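Local coordinates for copper-containing nitrite reductase (Hyphomicrobium denitrificans 1NES1, PDB 6TFO), which probably reduces nitrite to nitric oxide at copper, taking its electrons from a cytochrome c as a homotrimeric member of the multicopper oxidase family, at residues G178-D181 and D182-Y186; N270-N274 and G275-L279; M316-E319 and K320-S323; D418-L421 and S422-D425. All coordinates share one frame; numbering follows the deposited sequence.

Contact 1 (G178-D181 and D182-Y186); sequences GQLD and DKTTY
A beta hairpin turns its corner here through a type I turn from Asp181 to Thr184, where the backbone of the two strands meets twice: Asp181 N donates to Thr184 O (3.1 Å, nearly straight) and Thr184 N returns to Asp181 O at 3.3 Å. Leu180 and Asp181 together face Thr184, a classic beta bulge, and Leu180 N adds a weak bond to the same Thr184 O. Beyond the bulge, Gly178 N reaches Tyr186 O at 2.9 Å.

Inside the turn, the Asp181 carboxylate folds back so that OD1 takes Asp182 N at 2.8 Å, on its anti side. Methyl CG2 of Thr184 presses on Asp181 CB at 3.4 Å. Gln179 bends at chi2 (73°), which curls its amide over the turn, and NE2 meets Asp181 O at 2.9 Å in the carbonyl plane; this oxygen therefore serves two donors. Gln179 OE1 is held by Thr144 N and Ala145 N. Leu180 CD2 lies 4.0 Å from Tyr186 CB.

Leu180 also packs on Tyr328 and Leu330 of strand 328-331 and on Ile302 of strand 293-302, while Thr185 continues the sheet to Gly312.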
loop_
_atom_site.group_PDB
_atom_site.type_symbol
_atom_site.label_atom_id
_atom_site.label_comp_id
_atom_site.label_asym_id
_atom_site.label_seq_id
_atom_site.Cartn_x
_atom_site.Cartn_y
_atom_site.Cartn_z
ATOM N N GLY C 178 -36.500 3.547 -3.957
ATOM C CA GLY C 178 -37.274 2.558 -3.191
ATOM C C GLY C 178 -36.586 2.231 -1.893
ATOM O O GLY C 178 -35.375 2.465 -1.803
ATOM N N GLN C 179 -37.348 1.760 -0.908
ATOM C CA GLN C 179 -36.832 1.335 0.410
ATOM C C GLN C 179 -36.265 -0.087 0.267
ATOM O O GLN C 179 -37.047 -1.056 0.314
ATOM C CB GLN C 179 -37.962 1.465 1.433
ATOM C CG GLN C 179 -37.481 1.545 2.869
ATOM C CD GLN C 179 -36.849 2.886 3.170
ATOM O OE1 GLN C 179 -37.281 3.933 2.670
ATOM N NE2 GLN C 179 -35.808 2.872 3.987
ATOM N N LEU C 180 -34.952 -0.193 0.043
ATOM C CA LEU C 180 -34.212 -1.473 -0.136
ATOM C C LEU C 180 -34.156 -2.207 1.211
ATOM O O LEU C 180 -34.333 -3.435 1.234
ATOM C CB LEU C 180 -32.813 -1.169 -0.680
ATOM C CG LEU C 180 -31.801 -2.319 -0.691
ATOM C CD1 LEU C 180 -32.345 -3.523 -1.446
ATOM C CD2 LEU C 180 -30.487 -1.872 -1.319
ATOM N N ASP C 181 -33.930 -1.479 2.299
ATOM C CA ASP C 181 -33.889 -2.037 3.676
ATOM C C ASP C 181 -34.412 -0.942 4.605
ATOM O O ASP C 181 -34.708 0.159 4.101
ATOM C CB ASP C 181 -32.469 -2.534 3.988
ATOM C CG ASP C 181 -32.304 -3.561 5.097
ATOM O OD1 ASP C 181 -33.220 -3.684 5.938
ATOM O OD2 ASP C 181 -31.238 -4.225 5.106
ATOM N N ASP C 182 -34.514 -1.249 5.897
ATOM C CA ASP C 182 -35.012 -0.434 7.030
ATOM C C ASP C 182 -34.566 1.047 6.954
ATOM O O ASP C 182 -35.415 1.951 7.182
ATOM C CB ASP C 182 -34.503 -1.149 8.283
ATOM C CG ASP C 182 -35.262 -0.885 9.562
ATOM O OD1 ASP C 182 -36.430 -0.444 9.495
ATOM O OD2 ASP C 182 -34.659 -1.108 10.619
ATOM N N LYS C 183 -33.274 1.297 6.712
ATOM C CA LYS C 183 -32.657 2.661 6.703
ATOM C C LYS C 183 -31.806 2.859 5.445
ATOM O O LYS C 183 -30.876 3.704 5.462
ATOM C CB LYS C 183 -31.732 2.868 7.905
ATOM C CG LYS C 183 -32.361 2.695 9.281
ATOM C CD LYS C 183 -31.317 2.519 10.374
ATOM C CE LYS C 183 -31.924 2.197 11.723
ATOM N NZ LYS C 183 -31.056 2.685 12.818
ATOM N N THR C 184 -32.090 2.105 4.383
ATOM C CA THR C 184 -31.256 2.125 3.155
ATOM C C THR C 184 -32.161 2.164 1.927
ATOM O O THR C 184 -33.203 1.487 1.908
ATOM C CB THR C 184 -30.148 1.056 3.177
ATOM O OG1 THR C 184 -30.021 0.403 1.920
ATOM C CG2 THR C 184 -30.325 0.032 4.269
ATOM N N THR C 185 -31.782 3.009 0.969
ATOM C CA THR C 185 -32.555 3.280 -0.269
ATOM C C THR C 185 -31.688 2.896 -1.468
ATOM O O THR C 185 -30.516 2.544 -1.268
ATOM C CB THR C 185 -33.058 4.727 -0.278
ATOM O OG1 THR C 185 -31.938 5.595 -0.416
ATOM C CG2 THR C 185 -33.828 5.079 0.977
ATOM N N TYR C 186 -32.282 2.913 -2.660
ATOM C CA TYR C 186 -31.683 2.481 -3.947
ATOM C C TYR C 186 -32.595 3.020 -5.040
ATOM O O TYR C 186 -33.773 3.233 -4.778
ATOM C CB TYR C 186 -31.509 0.958 -3.987
ATOM C CG TYR C 186 -30.785 0.420 -5.196
ATOM C CD1 TYR C 186 -29.402 0.423 -5.270
ATOM C CD2 TYR C 186 -31.476 -0.107 -6.273
ATOM C CE1 TYR C 186 -28.729 -0.054 -6.390
ATOM C CE2 TYR C 186 -30.821 -0.597 -7.401
ATOM C CZ TYR C 186 -29.435 -0.581 -7.464
ATOM O OH TYR C 186 -28.795 -1.078 -8.571
#

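Contact 2 (N270-N274 and G275-L279); sequences NHITN and GMYGL. With CU (copper (II) ion), chain J.
His271 and Met276 run side by side to one copper ion, His271 ND1 at 2.1 Å and Met276 SD at 2.5 Å. The sulfur comes in at the edge of the imidazole, in the ring plane, 3.9 Å from ND1. Met276 CG sits anti to its own carbonyl carbon (chi1 -57°), and a bend at chi3 points CE aside from the ring while SD stays on the metal. His222 and Cys263 complete this type 1 copper site.

This is the tight end of the contact. The backbone closes it too: Met276 N donates to His271 O at 3.2 Å, and Gly275 N makes weak bonds to His271 O and Ile272 O. Gly275, at phi 134°, ends helix 268-274 in a Schellman motif, consistent with His271 and Met276 reaching the same copper; a beta carbon there would jam against Asn274 O. Met276, next along, is the centre of an inverse gamma turn.

Packing is looser on the Tyr277 side, though still buried. Tyr277 stands across Ile272 at about a right angle, with CD2 4.0 Å from CG2 of Ile272; the closer touch is to a backbone oxygen, Ile272 O, which lies at the ring edge 3.2 Å from Tyr277 CE2. Thr273 OG1 is hydrogen-bonded to Glu301 O of the same chain. Ile272 also packs on Leu421 of a neighbouring subunit.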
loop_
_atom_site.group_PDB
_atom_site.type_symbol
_atom_site.label_atom_id
_atom_site.label_comp_id
_atom_site.label_asym_id
_atom_site.label_seq_id
_atom_site.Cartn_x
_atom_site.Cartn_y
_atom_site.Cartn_z
ATOM N N ASN C 270 -28.274 -4.644 -16.115
ATOM C CA ASN C 270 -28.463 -3.418 -15.295
ATOM C C ASN C 270 -29.962 -3.191 -15.095
ATOM O O ASN C 270 -30.400 -3.047 -13.936
ATOM C CB ASN C 270 -27.782 -2.201 -15.934
ATOM C CG ASN C 270 -27.794 -0.953 -15.070
ATOM O OD1 ASN C 270 -28.201 -0.987 -13.905
ATOM N ND2 ASN C 270 -27.339 0.153 -15.638
ATOM N N HIS C 271 -30.719 -3.158 -16.189
ATOM C CA HIS C 271 -32.199 -2.998 -16.173
ATOM C C HIS C 271 -32.827 -4.098 -15.306
ATOM O O HIS C 271 -33.753 -3.799 -14.549
ATOM C CB HIS C 271 -32.727 -2.965 -17.607
ATOM C CG HIS C 271 -32.367 -1.708 -18.315
ATOM N ND1 HIS C 271 -33.264 -0.677 -18.473
ATOM C CD2 HIS C 271 -31.218 -1.304 -18.890
ATOM C CE1 HIS C 271 -32.680 0.316 -19.114
ATOM N NE2 HIS C 271 -31.430 -0.054 -19.392
ATOM N N ILE C 272 -32.294 -5.316 -15.361
ATOM C CA ILE C 272 -32.854 -6.457 -14.583
ATOM C C ILE C 272 -32.538 -6.274 -13.095
ATOM O O ILE C 272 -33.517 -6.233 -12.315
ATOM C CB ILE C 272 -32.416 -7.812 -15.164
ATOM C CG1 ILE C 272 -33.107 -8.067 -16.509
ATOM C CG2 ILE C 272 -32.679 -8.944 -14.175
ATOM C CD1 ILE C 272 -32.516 -9.227 -17.282
ATOM N N THR C 273 -31.266 -6.112 -12.697
ATOM C CA THR C 273 -30.884 -5.938 -11.260
ATOM C C THR C 273 -31.700 -4.805 -10.625
ATOM O O THR C 273 -32.062 -4.925 -9.428
ATOM C CB THR C 273 -29.377 -5.719 -11.042
ATOM O OG1 THR C 273 -29.170 -5.629 -9.631
ATOM C CG2 THR C 273 -28.823 -4.481 -11.705
ATOM N N ASN C 274 -31.980 -3.748 -11.391
ATOM C CA ASN C 274 -32.656 -2.520 -10.892
ATOM C C ASN C 274 -34.135 -2.791 -10.629
ATOM O O ASN C 274 -34.725 -2.003 -9.871
ATOM C CB ASN C 274 -32.437 -1.346 -11.845
ATOM C CG ASN C 274 -31.099 -0.664 -11.629
ATOM O OD1 ASN C 274 -30.830 0.360 -12.242
ATOM N ND2 ASN C 274 -30.254 -1.231 -10.789
ATOM N N GLY C 275 -34.706 -3.830 -11.256
ATOM C CA GLY C 275 -35.988 -4.436 -10.839
ATOM C C GLY C 275 -36.964 -4.699 -11.975
ATOM O O GLY C 275 -38.148 -4.980 -11.650
ATOM N N MET C 276 -36.514 -4.650 -13.239
ATOM C CA MET C 276 -37.406 -4.729 -14.428
ATOM C C MET C 276 -37.571 -6.204 -14.835
ATOM O O MET C 276 -37.051 -6.623 -15.894
ATOM C CB MET C 276 -36.892 -3.852 -15.577
ATOM C CG MET C 276 -36.722 -2.382 -15.159
ATOM S SD MET C 276 -36.611 -1.171 -16.529
ATOM C CE MET C 276 -38.344 -1.037 -16.930
ATOM N N TYR C 277 -38.309 -6.960 -14.008
ATOM C CA TYR C 277 -38.697 -8.364 -14.286
ATOM C C TYR C 277 -40.069 -8.669 -13.679
ATOM O O TYR C 277 -40.449 -8.043 -12.679
ATOM C CB TYR C 277 -37.623 -9.330 -13.774
ATOM C CG TYR C 277 -37.135 -9.118 -12.358
ATOM C CD1 TYR C 277 -37.759 -9.736 -11.279
ATOM C CD2 TYR C 277 -35.993 -8.372 -12.095
ATOM C CE1 TYR C 277 -37.281 -9.597 -9.980
ATOM C CE2 TYR C 277 -35.500 -8.223 -10.803
ATOM C CZ TYR C 277 -36.138 -8.847 -9.741
ATOM O OH TYR C 277 -35.666 -8.707 -8.472
ATOM N N GLY C 278 -40.778 -9.631 -14.279
ATOM C CA GLY C 278 -42.112 -10.112 -13.860
ATOM C C GLY C 278 -42.459 -11.442 -14.497
ATOM O O GLY C 278 -41.620 -12.001 -15.252
ATOM N N LEU C 279 -43.660 -11.945 -14.214
ATOM C CA LEU C 279 -44.148 -13.255 -14.735
ATOM C C LEU C 279 -45.370 -13.037 -15.634
ATOM O O LEU C 279 -46.228 -12.202 -15.290
ATOM C CB LEU C 279 -44.487 -14.170 -13.558
ATOM C CG LEU C 279 -43.306 -14.798 -12.823
ATOM C CD1 LEU C 279 -43.799 -15.718 -11.720
ATOM C CD2 LEU C 279 -42.387 -15.555 -13.765
HETATM CU CU CU J . -35.363 -0.889 -18.678
#

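Contact 3 (M316-E319 and K320-S323); sequences MDYE and KLIS
Ile322 lays its CG2 methyl over one face of the Tyr318 ring, a CH-pi contact with the carbon 3.8 Å from the ring centroid and displaced toward CZ. The two side chains cross at about a right angle. Ile322 CG2 is anti to its carbonyl carbon, which turns that methyl back one helical turn onto the ring. Leu321 CD2 adds a looser touch, 4.3 Å from Met316 SD.

Outward from there the helix bonds begin: Ile322 N to Tyr318 O at 3.1 Å, and Ser323 OG to Glu319 O at 2.6 Å. At the other end Asp317 is the N-cap; its OD1 takes Lys320 N at 3.3 Å from above the carboxylate plane. The extended Lys320 chain runs along this carboxylate, CE 3.3 Å from Asp317 OD2, with NZ in a long salt bridge to it. That ammonium is held more firmly by Thr304 O, Val305 O and Glu327. With an alanine in place of Asp317 the cap acceptor OD1 goes, and Lys320 N would probably keep just its weak bond to the backbone carbonyl of that residue.

Helix 318-323 rests on helix 268-274, Leu321 against Thr273, and it also meets a neighbouring subunit, whose Ser100 OG bonds to Tyr318 N.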
loop_
_atom_site.group_PDB
_atom_site.type_symbol
_atom_site.label_atom_id
_atom_site.label_comp_id
_atom_site.label_asym_id
_atom_site.label_seq_id
_atom_site.Cartn_x
_atom_site.Cartn_y
_atom_site.Cartn_z
ATOM N N MET C 316 -25.193 1.606 -7.466
ATOM C CA MET C 316 -24.881 0.389 -8.248
ATOM C C MET C 316 -23.368 0.330 -8.479
ATOM O O MET C 316 -22.758 1.385 -8.762
ATOM C CB MET C 316 -25.642 0.421 -9.574
ATOM C CG MET C 316 -25.696 -0.897 -10.282
ATOM S SD MET C 316 -25.075 -0.667 -11.932
ATOM C CE MET C 316 -23.355 -0.900 -11.549
ATOM N N ASP C 317 -22.793 -0.862 -8.363
ATOM C CA ASP C 317 -21.343 -1.100 -8.533
ATOM C C ASP C 317 -21.145 -1.924 -9.803
ATOM O O ASP C 317 -21.342 -3.147 -9.746
ATOM C CB ASP C 317 -20.792 -1.773 -7.278
ATOM C CG ASP C 317 -19.294 -1.946 -7.323
ATOM O OD1 ASP C 317 -18.780 -2.138 -8.427
ATOM O OD2 ASP C 317 -18.656 -1.877 -6.253
ATOM N N TYR C 318 -20.758 -1.287 -10.910
ATOM C CA TYR C 318 -20.659 -1.960 -12.233
ATOM C C TYR C 318 -19.713 -3.154 -12.130
ATOM O O TYR C 318 -20.055 -4.202 -12.669
ATOM C CB TYR C 318 -20.219 -1.041 -13.380
ATOM C CG TYR C 318 -20.487 -1.637 -14.741
ATOM C CD1 TYR C 318 -21.794 -1.883 -15.133
ATOM C CD2 TYR C 318 -19.467 -2.013 -15.615
ATOM C CE1 TYR C 318 -22.094 -2.484 -16.347
ATOM C CE2 TYR C 318 -19.750 -2.570 -16.857
ATOM C CZ TYR C 318 -21.072 -2.825 -17.220
ATOM O OH TYR C 318 -21.455 -3.413 -18.406
ATOM N N GLU C 319 -18.565 -3.023 -11.471
ATOM C CA GLU C 319 -17.571 -4.131 -11.448
ATOM C C GLU C 319 -18.174 -5.332 -10.717
ATOM O O GLU C 319 -17.872 -6.445 -11.122
ATOM C CB GLU C 319 -16.222 -3.727 -10.851
ATOM C CG GLU C 319 -15.072 -4.033 -11.809
ATOM C CD GLU C 319 -15.062 -3.207 -13.103
ATOM O OE1 GLU C 319 -14.255 -2.238 -13.168
ATOM O OE2 GLU C 319 -15.867 -3.508 -14.045
ATOM N N LYS C 320 -19.025 -5.115 -9.714
ATOM C CA LYS C 320 -19.694 -6.209 -8.967
ATOM C C LYS C 320 -20.750 -6.881 -9.867
ATOM O O LYS C 320 -20.816 -8.123 -9.884
ATOM C CB LYS C 320 -20.293 -5.674 -7.666
ATOM C CG LYS C 320 -19.283 -5.492 -6.543
ATOM C CD LYS C 320 -19.913 -4.919 -5.314
ATOM C CE LYS C 320 -18.905 -4.510 -4.259
ATOM N NZ LYS C 320 -19.611 -4.043 -3.042
ATOM N N LEU C 321 -21.523 -6.088 -10.606
ATOM C CA LEU C 321 -22.570 -6.584 -11.533
ATOM C C LEU C 321 -21.932 -7.508 -12.580
ATOM O O LEU C 321 -22.368 -8.661 -12.662
ATOM C CB LEU C 321 -23.301 -5.399 -12.178
ATOM C CG LEU C 321 -24.379 -5.773 -13.193
ATOM C CD1 LEU C 321 -25.456 -6.636 -12.564
ATOM C CD2 LEU C 321 -24.989 -4.533 -13.815
ATOM N N ILE C 322 -20.929 -7.058 -13.331
ATOM C CA ILE C 322 -20.336 -7.870 -14.441
ATOM C C ILE C 322 -19.520 -9.046 -13.887
ATOM O O ILE C 322 -19.239 -9.979 -14.661
ATOM C CB ILE C 322 -19.521 -7.017 -15.437
ATOM C CG1 ILE C 322 -18.262 -6.410 -14.816
ATOM C CG2 ILE C 322 -20.426 -5.973 -16.071
ATOM C CD1 ILE C 322 -17.327 -5.783 -15.848
ATOM N N SER C 323 -19.140 -9.021 -12.611
ATOM C CA SER C 323 -18.361 -10.102 -11.939
ATOM C C SER C 323 -19.286 -11.003 -11.121
ATOM O O SER C 323 -18.770 -11.969 -10.537
ATOM C CB SER C 323 -17.282 -9.553 -11.039
ATOM O OG SER C 323 -16.507 -8.570 -11.695
#

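Contact 4 (D418-L421 and S422-D425); sequences DHAL and SRLD. With CU (copper (II) ion), chain E.
Arg423 spreads one face of its guanidinium over the methyl of Ala420, whose CB sits above the centre of the group, 3.5 Å from CZ. From CG to NE the arginine chain is extended, and with CG anti to the carbonyl carbon (chi1 -63°) it runs back past Ala420 O to Asp418. There NH1 forms a salt bridge with Asp418 OD2 at 2.8 Å. The planes of the two charged groups stand almost perpendicular, 83° apart, so this is a one-point grip and not a two-pronged one. Asp418 OD2 also takes Gln299 NE2, while OD1 accepts Ala420 N at 3.2 Å, an Asx turn, and also Ser366 N. Arg423 NE is paired with Glu324 of a neighbouring subunit.

A leucine in place of Arg423 would probably leave both Asp418 and that Glu324 without their positive mate and uncover the Ala420 methyl.

The backbone then winds into a 3-10 segment, Arg423 N bonding to Ala420 O at 3.1 Å and Leu424 N to Leu421 O at 3.0 Å. On another side Leu421 CD2 lies beside Leu424 CD1 at 4.0 Å, and Leu421 CG lies above one face of the His419 ring, offset toward its rim. His419 NE2 binds copper at 2.1 Å together with His227 and His262 of the neighbouring subunit, the type 2 copper site that copper nitrite reductases build between subunits of the trimer.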
loop_
_atom_site.group_PDB
_atom_site.type_symbol
_atom_site.label_atom_id
_atom_site.label_comp_id
_atom_site.label_asym_id
_atom_site.label_seq_id
_atom_site.Cartn_x
_atom_site.Cartn_y
_atom_site.Cartn_z
ATOM N N ASP C 418 -33.792 -19.404 -0.781
ATOM C CA ASP C 418 -32.823 -20.011 -1.730
ATOM C C ASP C 418 -31.900 -20.852 -0.848
ATOM O O ASP C 418 -31.390 -20.304 0.110
ATOM C CB ASP C 418 -32.136 -18.911 -2.524
ATOM C CG ASP C 418 -31.155 -19.381 -3.569
ATOM O OD1 ASP C 418 -30.699 -20.557 -3.467
ATOM O OD2 ASP C 418 -30.855 -18.557 -4.482
ATOM N N HIS C 419 -31.793 -22.156 -1.070
ATOM C CA HIS C 419 -31.120 -23.080 -0.116
ATOM C C HIS C 419 -29.597 -22.970 -0.274
ATOM O O HIS C 419 -28.882 -23.779 0.360
ATOM C CB HIS C 419 -31.634 -24.528 -0.272
ATOM C CG HIS C 419 -31.698 -25.266 1.023
ATOM N ND1 HIS C 419 -30.570 -25.695 1.681
ATOM C CD2 HIS C 419 -32.748 -25.621 1.796
ATOM C CE1 HIS C 419 -30.927 -26.291 2.801
ATOM N NE2 HIS C 419 -32.256 -26.259 2.902
ATOM N N ALA C 420 -29.114 -22.059 -1.124
ATOM C CA ALA C 420 -27.738 -21.514 -1.016
ATOM C C ALA C 420 -27.777 -20.503 0.137
ATOM O O ALA C 420 -27.988 -19.310 -0.115
ATOM C CB ALA C 420 -27.273 -20.901 -2.321
ATOM N N LEU C 421 -27.647 -20.996 1.365
ATOM C CA LEU C 421 -28.259 -20.351 2.556
ATOM C C LEU C 421 -27.417 -19.178 3.068
ATOM O O LEU C 421 -27.947 -18.432 3.937
ATOM C CB LEU C 421 -28.479 -21.398 3.648
ATOM C CG LEU C 421 -29.713 -22.279 3.457
ATOM C CD1 LEU C 421 -29.755 -23.337 4.547
ATOM C CD2 LEU C 421 -30.991 -21.446 3.462
ATOM N N SER C 422 -26.198 -18.978 2.555
ATOM C CA SER C 422 -25.441 -17.730 2.823
ATOM C C SER C 422 -26.303 -16.537 2.377
ATOM O O SER C 422 -26.129 -15.433 2.935
ATOM C CB SER C 422 -24.077 -17.723 2.180
ATOM O OG SER C 422 -23.190 -18.569 2.888
ATOM N N ARG C 423 -27.252 -16.754 1.465
ATOM C CA ARG C 423 -28.064 -15.648 0.911
ATOM C C ARG C 423 -29.104 -15.202 1.937
ATOM O O ARG C 423 -29.640 -14.117 1.739
ATOM C CB ARG C 423 -28.654 -16.064 -0.427
ATOM C CG ARG C 423 -27.564 -16.326 -1.446
ATOM C CD ARG C 423 -28.048 -16.935 -2.734
ATOM N NE ARG C 423 -26.905 -17.531 -3.415
ATOM C CZ ARG C 423 -26.967 -18.214 -4.557
ATOM N NH1 ARG C 423 -28.120 -18.391 -5.189
ATOM N NH2 ARG C 423 -25.859 -18.704 -5.075
ATOM N N LEU C 424 -29.318 -15.958 3.015
ATOM C CA LEU C 424 -30.064 -15.480 4.213
ATOM C C LEU C 424 -29.422 -14.172 4.681
ATOM O O LEU C 424 -30.135 -13.206 4.971
ATOM C CB LEU C 424 -29.972 -16.510 5.343
ATOM C CG LEU C 424 -30.827 -17.765 5.214
ATOM C CD1 LEU C 424 -30.529 -18.744 6.350
ATOM C CD2 LEU C 424 -32.304 -17.413 5.183
ATOM N N ASP C 425 -28.095 -14.167 4.768
ATOM C CA ASP C 425 -27.294 -13.049 5.333
ATOM C C ASP C 425 -27.190 -11.906 4.314
ATOM O O ASP C 425 -26.487 -10.964 4.620
ATOM C CB ASP C 425 -25.931 -13.574 5.805
ATOM C CG ASP C 425 -26.064 -14.678 6.841
ATOM O OD1 ASP C 425 -26.804 -14.440 7.812
ATOM O OD2 ASP C 425 -25.456 -15.769 6.654
HETATM CU CU CU E . -33.411 -26.739 4.610
#

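In the fold
From the N terminus the four contacts follow in series, each a local turn, cap or helical stretch; none nests in or crosses another. Contact 1 closes the hairpin of strands 166-181 and 184-191. Contact 2 ends helix 268-274 and starts strand 277-283, contact 3 is the short helix 318-323, and contact 4 lies in the first part of the loop between strands 412-418 and 430-434. The first three touch within the chain: Tyr186 of contact 1 reaches both Asn274 and Met316, and Asn270 lies against Leu321. Contact 4 stays about 8 Å from contact 1 at the nearest atoms, yet across the trimer its Ser422 OG bonds to Leu321 O of a neighbouring subunit.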